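Local coordinates for protein 6-phosphogluconolactonase (Shewanella baltica, PDB 3NWP) that probably hydrolyses 6-phosphogluconolactone to 6-phosphogluconate, the second step of the oxidative pentose phosphate pathway, at residues F147-E152 with N167-P172; A151-A156 with D210-P215; L157-L162 with T177-A182. One frame throughout, in Å; residues are numbered along the deposited sequence.

Contact 1 of 3, residues F147-E152 with N167-P172; sequences FPCSAE and NPTTAP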
ATOM      1  N   PHE A 147      -9.679   6.164   6.300  1.00 18.12           N
ATOM      2  CA  PHE A 147     -10.042   5.950   7.672  1.00 17.10           C
ATOM      3  C   PHE A 147     -11.548   6.135   7.864  1.00 18.82           C
ATOM      4  O   PHE A 147     -12.101   7.147   7.393  1.00 20.34           O
ATOM      5  CB  PHE A 147      -9.335   6.950   8.574  1.00 20.07           C
ATOM      6  CG  PHE A 147      -7.931   6.587   8.922  1.00 17.92           C
ATOM      7  CD1 PHE A 147      -7.668   5.781  10.011  1.00 20.38           C
ATOM      8  CD2 PHE A 147      -6.861   7.077   8.177  1.00 19.85           C
ATOM      9  CE1 PHE A 147      -6.370   5.463  10.350  1.00 17.41           C
ATOM     10  CE2 PHE A 147      -5.579   6.720   8.488  1.00 20.32           C
ATOM     11  CZ  PHE A 147      -5.325   5.924   9.587  1.00 18.60           C
ATOM     12  N   PRO A 148     -12.170   5.240   8.591  1.00 20.23           N
ATOM     13  CA  PRO A 148     -13.608   5.385   8.835  1.00 22.02           C
ATOM     14  C   PRO A 148     -13.947   6.572   9.766  1.00 23.67           C
ATOM     15  O   PRO A 148     -15.059   7.058   9.748  1.00 26.03           O
ATOM     16  CB  PRO A 148     -13.993   4.046   9.438  1.00 26.53           C
ATOM     17  CG  PRO A 148     -12.775   3.460  10.015  1.00 24.76           C
ATOM     18  CD  PRO A 148     -11.619   4.011   9.207  1.00 20.91           C
ATOM     19  N   CYS A 149     -12.958   7.064  10.482  1.00 21.81           N
ATOM     20  CA  CYS A 149     -13.149   8.208  11.359  1.00 24.30           C
ATOM     21  C   CYS A 149     -12.881   9.549  10.670  1.00 25.43           C
ATOM     22  O   CYS A 149     -12.829  10.566  11.358  1.00 27.04           O
ATOM     23  CB  CYS A 149     -12.196   8.038  12.547  1.00 23.37           C
ATOM     24  SG  CYS A 149     -10.450   8.030  12.057  1.00 23.82           S
ATOM     25  N   SER A 150     -12.683   9.567   9.341  1.00 24.30           N
ATOM     26  CA  SER A 150     -12.323  10.802   8.638  1.00 21.54           C
ATOM     27  C   SER A 150     -13.482  11.325   7.772  1.00 22.53           C
ATOM     28  O   SER A 150     -14.222  10.560   7.121  1.00 21.06           O
ATOM     29  CB  SER A 150     -11.062  10.634   7.783  1.00 25.19           C
ATOM     30  OG  SER A 150     -11.308   9.780   6.672  1.00 25.52           O
ATOM     31  N   ALA A 151     -13.583  12.663   7.715  1.00 20.21           N
ATOM     32  CA  ALA A 151     -14.566  13.298   6.850  1.00 21.79           C
ATOM     33  C   ALA A 151     -14.353  13.083   5.369  1.00 20.06           C
ATOM     34  O   ALA A 151     -15.303  13.206   4.577  1.00 21.90           O
ATOM     35  CB  ALA A 151     -14.645  14.819   7.185  1.00 23.92           C
ATOM     36  N   GLU A 152     -13.119  12.764   4.985  1.00 18.69           N
ATOM     37  CA  GLU A 152     -12.697  12.688   3.602  1.00 17.26           C
ATOM     38  C   GLU A 152     -12.796  11.278   3.045  1.00 17.49           C
ATOM     39  O   GLU A 152     -12.396  11.062   1.905  1.00 18.31           O
ATOM     40  CB  GLU A 152     -11.239  13.127   3.480  1.00 18.34           C
ATOM     41  CG  GLU A 152     -10.967  14.567   3.892  1.00 19.62           C
ATOM     42  CD  GLU A 152     -10.710  14.778   5.370  1.00 21.22           C
ATOM     43  OE1 GLU A 152     -10.613  13.825   6.186  1.00 21.06           O
ATOM     44  OE2 GLU A 152     -10.609  15.970   5.770  1.00 24.62           O
ATOM     45  N   ASN A 167      -7.967  13.252   7.087  1.00 16.77           N
ATOM     46  CA  ASN A 167      -7.668  13.682   8.465  1.00 17.57           C
ATOM     47  C   ASN A 167      -8.372  12.769   9.450  1.00 19.26           C
ATOM     48  O   ASN A 167      -9.487  13.024   9.928  1.00 20.46           O
ATOM     49  CB  ASN A 167      -8.172  15.128   8.601  1.00 19.58           C
ATOM     50  CG  ASN A 167      -7.320  16.090   7.811  1.00 17.73           C
ATOM     51  OD1 ASN A 167      -6.185  16.362   8.181  1.00 21.03           O
ATOM     52  ND2 ASN A 167      -7.835  16.532   6.648  1.00 19.94           N
ATOM     53  N   PRO A 168      -7.759  11.625   9.750  1.00 18.33           N
ATOM     54  CA  PRO A 168      -8.354  10.785  10.757  1.00 19.15           C
ATOM     55  C   PRO A 168      -8.510  11.487  12.099  1.00 19.79           C
ATOM     56  O   PRO A 168      -7.666  12.326  12.475  1.00 22.93           O
ATOM     57  CB  PRO A 168      -7.352   9.631  10.884  1.00 18.52           C
ATOM     58  CG  PRO A 168      -6.098  10.111  10.320  1.00 19.52           C
ATOM     59  CD  PRO A 168      -6.467  11.122   9.296  1.00 19.76           C
ATOM     60  N   THR A 169      -9.601  11.163  12.760  1.00 19.63           N
ATOM     61  CA  THR A 169      -9.815  11.631  14.113  1.00 22.21           C
ATOM     62  C   THR A 169      -9.428  10.659  15.204  1.00 24.44           C
ATOM     63  O   THR A 169      -9.434  11.033  16.385  1.00 25.37           O
ATOM     64  CB  THR A 169     -11.275  12.058  14.319  1.00 24.16           C
ATOM     65  OG1 THR A 169     -12.118  10.929  14.143  1.00 23.87           O
ATOM     66  CG2 THR A 169     -11.648  13.178  13.303  1.00 24.90           C
ATOM     67  N   THR A 170      -9.080   9.436  14.817  1.00 19.94           N
ATOM     68  CA  THR A 170      -8.698   8.357  15.762  1.00 19.68           C
ATOM     69  C   THR A 170      -7.233   7.921  15.604  1.00 20.70           C
ATOM     70  O   THR A 170      -6.818   6.947  16.237  1.00 22.61           O
ATOM     71  CB  THR A 170      -9.589   7.144  15.672  1.00 22.57           C
ATOM     72  OG1 THR A 170      -9.424   6.499  14.422  1.00 24.31           O
ATOM     73  CG2 THR A 170     -11.074   7.538  15.918  1.00 27.69           C
ATOM     74  N   ALA A 171      -6.490   8.624  14.753  1.00 19.28           N
ATOM     75  CA  ALA A 171      -5.067   8.374  14.506  1.00 20.11           C
ATOM     76  C   ALA A 171      -4.390   9.714  14.253  1.00 20.82           C
ATOM     77  O   ALA A 171      -5.030  10.661  13.773  1.00 22.16           O
ATOM     78  CB  ALA A 171      -4.878   7.457  13.284  1.00 19.93           C
ATOM     79  N   PRO A 172      -3.098   9.819  14.592  1.00 22.00           N
ATOM     80  CA  PRO A 172      -2.381  11.076  14.446  1.00 23.06           C
ATOM     81  C   PRO A 172      -2.014  11.436  13.011  1.00 21.38           C
ATOM     82  O   PRO A 172      -1.886  10.569  12.162  1.00 21.55           O
ATOM     83  CB  PRO A 172      -1.086  10.845  15.244  1.00 26.11           C
ATOM     84  CG  PRO A 172      -0.852   9.406  15.161  1.00 24.69           C
ATOM     85  CD  PRO A 172      -2.259   8.802  15.260  1.00 24.13           C
TER
HETATM   86  O   HOH W   1     -11.933  14.260   9.465  1.00 10.67           O

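Contact 2 of 3, residues A151-A156 with D210-P215; sequences AELENA and DVHAMP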
ATOM      1  N   ALA A 151     -13.583  12.663   7.715  1.00 20.21           N
ATOM      2  CA  ALA A 151     -14.566  13.298   6.850  1.00 21.79           C
ATOM      3  C   ALA A 151     -14.353  13.083   5.369  1.00 20.06           C
ATOM      4  O   ALA A 151     -15.303  13.206   4.577  1.00 21.90           O
ATOM      5  CB  ALA A 151     -14.645  14.819   7.185  1.00 23.92           C
ATOM      6  N   GLU A 152     -13.119  12.764   4.985  1.00 18.69           N
ATOM      7  CA  GLU A 152     -12.697  12.688   3.602  1.00 17.26           C
ATOM      8  C   GLU A 152     -12.796  11.278   3.045  1.00 17.49           C
ATOM      9  O   GLU A 152     -12.396  11.062   1.905  1.00 18.31           O
ATOM     10  CB  GLU A 152     -11.239  13.127   3.480  1.00 18.34           C
ATOM     11  CG  GLU A 152     -10.967  14.567   3.892  1.00 19.62           C
ATOM     12  CD  GLU A 152     -10.710  14.778   5.370  1.00 21.22           C
ATOM     13  OE1 GLU A 152     -10.613  13.825   6.186  1.00 21.06           O
ATOM     14  OE2 GLU A 152     -10.609  15.970   5.770  1.00 24.62           O
ATOM     15  N   LEU A 153     -13.338  10.340   3.832  1.00 18.10           N
ATOM     16  CA  LEU A 153     -13.387   8.938   3.337  1.00 17.47           C
ATOM     17  C   LEU A 153     -14.143   8.813   2.009  1.00 19.09           C
ATOM     18  O   LEU A 153     -13.625   8.185   1.072  1.00 17.50           O
ATOM     19  CB  LEU A 153     -13.996   8.017   4.379  1.00 16.83           C
ATOM     20  CG  LEU A 153     -14.086   6.567   3.953  1.00 16.14           C
ATOM     21  CD1 LEU A 153     -12.694   5.911   3.655  1.00 17.23           C
ATOM     22  CD2 LEU A 153     -14.824   5.762   5.055  1.00 19.54           C
ATOM     23  N   GLU A 154     -15.369   9.352   1.905  1.00 18.67           N
ATOM     24  CA  GLU A 154     -16.086   9.243   0.635  1.00 19.24           C
ATOM     25  C   GLU A 154     -15.301   9.807  -0.543  1.00 19.22           C
ATOM     26  O   GLU A 154     -15.302   9.211  -1.641  1.00 19.16           O
ATOM     27  CB  GLU A 154     -17.476   9.892   0.765  1.00 22.03           C
ATOM     28  CG  GLU A 154     -18.420   9.550  -0.389  1.00 22.69           C
ATOM     29  CD  GLU A 154     -18.846   8.046  -0.471  1.00 32.49           C
ATOM     30  OE1 GLU A 154     -18.303   7.182   0.242  1.00 38.34           O
ATOM     31  OE2 GLU A 154     -19.740   7.724  -1.271  1.00 37.50           O
ATOM     32  N   ASN A 155     -14.640  10.954  -0.351  1.00 17.75           N
ATOM     33  CA  ASN A 155     -13.778  11.491  -1.357  1.00 17.74           C
ATOM     34  C   ASN A 155     -12.676  10.468  -1.748  1.00 17.39           C
ATOM     35  O   ASN A 155     -12.446  10.236  -2.930  1.00 18.01           O
ATOM     36  CB  ASN A 155     -13.177  12.838  -0.975  1.00 18.12           C
ATOM     37  CG  ASN A 155     -12.541  13.524  -2.164  1.00 20.01           C
ATOM     38  OD1 ASN A 155     -13.099  13.471  -3.268  1.00 23.38           O
ATOM     39  ND2 ASN A 155     -11.407  14.149  -1.954  1.00 21.81           N
ATOM     40  N   ALA A 156     -11.994   9.940  -0.774  1.00 17.05           N
ATOM     41  CA  ALA A 156     -10.956   8.949  -1.092  1.00 15.22           C
ATOM     42  C   ALA A 156     -11.523   7.788  -1.892  1.00 16.48           C
ATOM     43  O   ALA A 156     -10.853   7.264  -2.781  1.00 16.88           O
ATOM     44  CB  ALA A 156     -10.279   8.473   0.171  1.00 16.34           C
ATOM     45  N   ASP A 210     -19.827  -3.228   3.802  1.00 21.64           N
ATOM     46  CA  ASP A 210     -20.008  -1.804   4.301  1.00 25.64           C
ATOM     47  C   ASP A 210     -18.597  -1.161   4.394  1.00 20.73           C
ATOM     48  O   ASP A 210     -17.900  -1.243   5.427  1.00 21.43           O
ATOM     49  CB  ASP A 210     -20.741  -1.784   5.646  1.00 25.07           C
ATOM     50  CG  ASP A 210     -20.929  -0.375   6.233  1.00 34.14           C
ATOM     51  OD1 ASP A 210     -20.349   0.616   5.706  1.00 28.55           O
ATOM     52  OD2 ASP A 210     -21.636  -0.296   7.275  1.00 33.86           O
ATOM     53  N   VAL A 211     -18.207  -0.486   3.326  0.50 21.27           N
ATOM     54  CA  VAL A 211     -16.856   0.086   3.231  0.50 20.85           C
ATOM     55  C   VAL A 211     -16.673   1.244   4.226  0.50 21.13           C
ATOM     56  O   VAL A 211     -15.595   1.473   4.759  0.50 20.97           O
ATOM     57  CB  VAL A 211     -16.519   0.485   1.773  0.50 21.07           C
ATOM     58  CG1 VAL A 211     -16.743  -0.700   0.814  0.50 22.01           C
ATOM     59  CG2 VAL A 211     -17.329   1.707   1.325  0.50 18.84           C
ATOM     60  N   HIS A 212     -17.751   1.974   4.529  1.00 22.17           N
ATOM     61  CA  HIS A 212     -17.625   3.084   5.428  1.00 22.03           C
ATOM     62  C   HIS A 212     -17.275   2.671   6.819  1.00 22.09           C
ATOM     63  O   HIS A 212     -16.619   3.416   7.529  1.00 26.09           O
ATOM     64  CB  HIS A 212     -18.903   3.971   5.365  1.00 23.20           C
ATOM     65  CG  HIS A 212     -19.057   4.639   4.028  1.00 34.45           C
ATOM     66  ND1 HIS A 212     -19.832   4.103   3.016  1.00 46.17           N
ATOM     67  CD2 HIS A 212     -18.464   5.738   3.505  1.00 37.54           C
ATOM     68  CE1 HIS A 212     -19.737   4.873   1.944  1.00 49.04           C
ATOM     69  NE2 HIS A 212     -18.916   5.871   2.217  1.00 39.94           N
ATOM     70  N   ALA A 213     -17.680   1.473   7.238  1.00 19.33           N
ATOM     71  CA  ALA A 213     -17.296   0.977   8.554  1.00 20.66           C
ATOM     72  C   ALA A 213     -15.834   0.436   8.559  1.00 18.88           C
ATOM     73  O   ALA A 213     -15.084   0.675   9.517  1.00 22.01           O
ATOM     74  CB  ALA A 213     -18.274  -0.148   8.994  1.00 22.02           C
HETATM   75  N   MSE A 214     -15.481  -0.293   7.518  1.00 19.69           N
HETATM   76  CA  MSE A 214     -14.118  -0.900   7.390  1.00 17.04           C
HETATM   77  C   MSE A 214     -13.638  -0.746   5.950  1.00 17.77           C
HETATM   78  O   MSE A 214     -13.958  -1.567   5.082  1.00 16.11           O
HETATM   79  CB  MSE A 214     -14.148  -2.381   7.794  1.00 19.19           C
HETATM   80  CG  MSE A 214     -14.477  -2.629   9.270  1.00 17.38           C
HETATM   81 SE   MSE A 214     -14.436  -4.420   9.831  0.75 17.55          SE
HETATM   82  CE  MSE A 214     -12.669  -4.554   9.930  1.00 16.93           C
ATOM     83  N   PRO A 215     -12.866   0.323   5.672  1.00 16.86           N
ATOM     84  CA  PRO A 215     -12.535   0.636   4.271  1.00 15.63           C
ATOM     85  C   PRO A 215     -11.688  -0.412   3.488  1.00 13.74           C
ATOM     86  O   PRO A 215     -11.748  -0.433   2.266  1.00 15.93           O
ATOM     87  CB  PRO A 215     -11.826   1.981   4.396  1.00 16.82           C
ATOM     88  CG  PRO A 215     -12.514   2.634   5.599  1.00 17.75           C
ATOM     89  CD  PRO A 215     -12.632   1.477   6.566  1.00 18.69           C
TER

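Contact 3 of 3, residues L157-L162 with T177-A182; sequences LTTQAL and TLSKSA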
ATOM      1  N   LEU A 157     -12.733   7.359  -1.548  1.00 16.24           N
ATOM      2  CA  LEU A 157     -13.371   6.180  -2.180  1.00 15.77           C
ATOM      3  C   LEU A 157     -13.939   6.441  -3.558  1.00 18.35           C
ATOM      4  O   LEU A 157     -14.225   5.505  -4.297  1.00 18.32           O
ATOM      5  CB  LEU A 157     -14.457   5.601  -1.253  1.00 17.03           C
ATOM      6  CG  LEU A 157     -13.956   5.093   0.095  1.00 18.64           C
ATOM      7  CD1 LEU A 157     -15.154   4.645   0.897  1.00 23.55           C
ATOM      8  CD2 LEU A 157     -12.886   3.952  -0.099  1.00 23.53           C
ATOM      9  N   THR A 158     -14.169   7.726  -3.897  1.00 17.69           N
ATOM     10  CA  THR A 158     -14.873   8.057  -5.134  1.00 18.50           C
ATOM     11  C   THR A 158     -14.195   9.048  -6.114  1.00 16.39           C
ATOM     12  O   THR A 158     -14.602   9.116  -7.304  1.00 20.43           O
ATOM     13  CB  THR A 158     -16.315   8.534  -4.822  1.00 21.03           C
ATOM     14  OG1 THR A 158     -16.247   9.734  -4.046  1.00 21.32           O
ATOM     15  CG2 THR A 158     -17.107   7.451  -4.069  1.00 20.00           C
ATOM     16  N   THR A 159     -13.142   9.707  -5.677  1.00 18.17           N
ATOM     17  CA  THR A 159     -12.396  10.620  -6.520  1.00 17.57           C
ATOM     18  C   THR A 159     -11.725   9.910  -7.672  1.00 20.15           C
ATOM     19  O   THR A 159     -11.389   8.710  -7.575  1.00 18.79           O
ATOM     20  CB  THR A 159     -11.382  11.412  -5.735  1.00 20.71           C
ATOM     21  OG1 THR A 159     -10.868  12.473  -6.559  1.00 19.19           O
ATOM     22  CG2 THR A 159     -10.173  10.538  -5.269  1.00 18.52           C
ATOM     23  N   GLN A 160     -11.557  10.628  -8.778  1.00 20.34           N
ATOM     24  CA  GLN A 160     -10.652  10.170  -9.840  1.00 18.06           C
ATOM     25  C   GLN A 160      -9.269  10.706  -9.715  1.00 18.23           C
ATOM     26  O   GLN A 160      -8.380  10.263 -10.468  1.00 19.92           O
ATOM     27  CB  GLN A 160     -11.261  10.539 -11.213  1.00 21.79           C
ATOM     28  CG  GLN A 160     -12.563   9.816 -11.537  1.00 21.92           C
ATOM     29  CD  GLN A 160     -12.323   8.322 -11.729  1.00 29.62           C
ATOM     30  OE1 GLN A 160     -12.903   7.503 -11.039  1.00 34.15           O
ATOM     31  NE2 GLN A 160     -11.357   8.000 -12.544  1.00 29.94           N
ATOM     32  N   ALA A 161      -8.998  11.619  -8.763  1.00 17.67           N
ATOM     33  CA  ALA A 161      -7.638  12.068  -8.548  1.00 17.80           C
ATOM     34  C   ALA A 161      -6.793  10.922  -7.998  1.00 17.65           C
ATOM     35  O   ALA A 161      -7.314  10.046  -7.320  1.00 18.63           O
ATOM     36  CB  ALA A 161      -7.580  13.239  -7.566  1.00 20.16           C
ATOM     37  N   LEU A 162      -5.518  10.941  -8.271  1.00 16.94           N
ATOM     38  CA  LEU A 162      -4.654   9.866  -7.795  1.00 17.50           C
ATOM     39  C   LEU A 162      -4.438   9.865  -6.287  1.00 18.18           C
ATOM     40  O   LEU A 162      -4.202   8.809  -5.703  1.00 17.87           O
ATOM     41  CB  LEU A 162      -3.291   9.893  -8.515  1.00 18.25           C
ATOM     42  CG  LEU A 162      -3.351   9.497 -10.004  1.00 25.78           C
ATOM     43  CD1 LEU A 162      -1.896   9.731 -10.513  1.00 25.21           C
ATOM     44  CD2 LEU A 162      -3.769   8.023 -10.238  1.00 26.33           C
ATOM     45  N   THR A 177      -3.251  10.224   0.855  1.00 15.35           N
ATOM     46  CA  THR A 177      -3.485   8.832   0.484  1.00 15.43           C
ATOM     47  C   THR A 177      -3.672   8.707  -1.001  1.00 15.05           C
ATOM     48  O   THR A 177      -4.353   9.525  -1.638  1.00 16.12           O
ATOM     49  CB  THR A 177      -4.713   8.290   1.240  1.00 15.03           C
ATOM     50  OG1 THR A 177      -4.785   6.843   1.090  1.00 15.34           O
ATOM     51  CG2 THR A 177      -6.043   8.887   0.769  1.00 16.30           C
ATOM     52  N   LEU A 178      -3.237   7.588  -1.549  1.00 14.34           N
ATOM     53  CA  LEU A 178      -3.724   7.222  -2.868  1.00 12.77           C
ATOM     54  C   LEU A 178      -5.213   6.943  -2.751  1.00 15.09           C
ATOM     55  O   LEU A 178      -5.715   6.462  -1.762  1.00 14.82           O
ATOM     56  CB  LEU A 178      -2.949   6.018  -3.461  1.00 14.57           C
ATOM     57  CG  LEU A 178      -1.461   6.169  -3.700  1.00 17.91           C
ATOM     58  CD1 LEU A 178      -0.898   4.980  -4.575  1.00 17.34           C
ATOM     59  CD2 LEU A 178      -1.050   7.515  -4.274  1.00 21.31           C
ATOM     60  N   SER A 179      -5.938   7.230  -3.822  1.00 14.89           N
ATOM     61  CA  SER A 179      -7.361   7.023  -3.896  1.00 14.43           C
ATOM     62  C   SER A 179      -7.717   5.571  -4.176  1.00 13.22           C
ATOM     63  O   SER A 179      -6.888   4.809  -4.624  1.00 14.58           O
ATOM     64  CB  SER A 179      -7.973   7.867  -5.010  1.00 15.18           C
ATOM     65  OG  SER A 179      -7.394   7.547  -6.265  1.00 16.87           O
ATOM     66  N   LYS A 180      -8.960   5.208  -3.894  0.70 13.57           N
ATOM     67  CA  LYS A 180      -9.441   3.891  -4.305  0.70 14.09           C
ATOM     68  C   LYS A 180      -9.282   3.685  -5.798  0.70 15.70           C
ATOM     69  O   LYS A 180      -8.811   2.614  -6.263  0.70 14.91           O
ATOM     70  CB  LYS A 180     -10.881   3.679  -3.865  0.70 15.11           C
ATOM     71  CG  LYS A 180     -11.427   2.283  -4.130  0.70 16.97           C
ATOM     72  CD  LYS A 180     -12.959   2.284  -4.160  0.70 16.72           C
ATOM     73  CE  LYS A 180     -13.507   2.759  -5.488  0.70 24.45           C
ATOM     74  NZ  LYS A 180     -15.000   2.894  -5.418  0.70 33.07           N
ATOM     75  N   SER A 181      -9.679   4.660  -6.598  1.00 15.98           N
ATOM     76  CA  SER A 181      -9.575   4.490  -8.036  1.00 16.72           C
ATOM     77  C   SER A 181      -8.125   4.203  -8.451  1.00 17.24           C
ATOM     78  O   SER A 181      -7.869   3.341  -9.319  1.00 18.68           O
ATOM     79  CB  SER A 181     -10.161   5.690  -8.788  1.00 18.20           C
ATOM     80  OG  SER A 181      -9.510   6.852  -8.438  1.00 19.74           O
ATOM     81  N   ALA A 182      -7.166   4.882  -7.823  1.00 15.42           N
ATOM     82  CA  ALA A 182      -5.733   4.630  -8.113  1.00 15.11           C
ATOM     83  C   ALA A 182      -5.315   3.229  -7.669  1.00 14.97           C
ATOM     84  O   ALA A 182      -4.638   2.495  -8.404  1.00 15.73           O
ATOM     85  CB  ALA A 182      -4.840   5.677  -7.396  1.00 16.35           C
TER
HETATM   86  O   HOH W   2     -11.393   6.825  -5.630  1.00 11.04           O
HETATM   87  O   HOH W   3      -7.185   7.693  -9.699  1.00 17.60           O

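Contact 1 of 3, residues F147-E152 with N167-P172
Glu152 reaches Asn167 through a bend in its chain: CG lies anti to the carbonyl carbon, and a chi2 of 86° turns CD back toward the other loop. The carboxylate then uses both oxygens on one residue. Asn167 N donates to Glu152 OE1 at 2.9 Å. Asn167 ND2 donates to Glu152 OE2 at 3.0 Å, and this bond is nearly straight. Both donors sit well above the carboxylate plane, which is turned 61° from the plane of the amide. OE2 itself lies almost in the amide plane. Asn167 ND2 also binds Glu113 of the helix 112-122, so the amide bridges two acidic side chains.

Phe147 carries the apolar half. Its CG too is anti to the carbonyl carbon, and the ring presents one face to Pro168. Pro168 CB lies over that face, 3.8 Å from the ring centroid, in a CH-pi contact. Ala171 CB approaches the same ring obliquely, 3.8 Å from Phe147 CE1. Phe147 also stacks on His142.

Thr169 OG1 also donates to Cys149 O at 2.9 Å. Phe147 to Ser150 form a type I beta turn, which carries Cys149 toward Pro168 and Thr169. Beyond the turn, a water accepts from Ala151 N and donates to Asn167 O. The contact joins two surface loops, one before the helix 153-158 and one between the antiparallel strands 163-166 and 175-178. Two carboxylates converge on one amide here, and its N-H donors may help to offset their negative charge.

Contact 2 of 3, residues A151-A156 with D210-P215
His212 and Glu154 meet with the carboxylate at the edge of the imidazole, and their planes are 33° apart. Glu154 OE1 lies near the ring plane, placed to accept from His212 NE2. The modelled distance between His212 NE2 and Glu154 OE1 is 2.4 Å, very short for a hydrogen bond. That exact distance is doubtful, and little should rest on it. Glu154 CG is anti to the backbone N (chi1 -167°), and a bend at chi2 turns CD toward the ring.

Leu153 is the apolar neighbour of this pair. Both of its methyls meet Pro215 CG. Leu153 CD1 packs on Pro215 CG at 3.8 Å, the two side chains crossing obliquely. Leu153 CD2 also lies against His212, 3.9 Å from His212 CA.

The contact joins the first turn of the helix 153-158 to the loop between the helices 196-206 and 217-220, in the alpha/beta fold of the glucosamine-6-phosphate isomerase/6-phosphogluconolactonase family. Within that loop Asp210 OD1 accepts from Ala213 N at 3.2 Å, an Asx motif. The main chain of Asp210 is held as well, since its O accepts from Arg217. Trp146 touches both Leu153 and Pro215 and extends their apolar packing.

Contact 3 of 3, residues L157-L162 with T177-A182
Ser179 OG donates to Ala161 O at 2.7 Å, within the plane of that carbonyl. Ser179 is the N-cap of the helix 180-184, and the same OG accepts from Ala182 N at 3.1 Å. The hydroxyl therefore caps the new helix and ties it to the loop that leaves the helix 153-158. A chi1 of 59° puts OG between the backbone N and the carbonyl carbon, where it faces both Ala161 O and the N-H of Ala182. Ser181, two residues on, makes a second hydroxyl link: its OG donates to Thr159 O at 2.8 Å.

The backbone adds a third link. Ser179 N donates to Leu162 O at 3.0 Å. Leu178 CA makes a CA-H...O contact with the same oxygen. Apolar atoms fill in beside these bonds. Leu162 CD2 meets Ala182 CB, and Thr159 CG2 presses on Ser179 CB at 3.5 Å, tighter than usual carbon packing. In one of its two conformers Lys180 bends at chi3, and NZ reaches Leu157 O in a weak bond. Two waters bridge the segments. One donates to both Gln160 O and Ser181 OG. The other donates to Thr159 O and accepts from Ser181 N.

The second shell shapes the loop. Thr159 OG1 accepts from Ala161 N, an ST turn just after the helix 153-158 ends. On the other segment, Leu178 O accepts from Trp146 NE1, and Thr177 OG1 from Ser145 N.

How the contacts relate
All three contacts cluster around the helix 153-158 of the family fold. The first segments follow in order, and contacts 1 and 2 share Ala151 and Glu152. The centres of contacts 1 and 2 are about 10 Å apart. The centre of contact 3 is about 12 Å from that of contact 2 and about 16 Å from that of contact 1. Pro148 packs on His212 and Pro215. Ala156 O probably accepts from Lys180 N. Contacts 1 and 3 cross: segment 167-172 falls between the two segments of contact 3. Contacts 2 and 3 join the ends of this helix to the 210-215 loop and the start of the helix 180-184. Contact 1 joins the preceding loop to a hairpin loop.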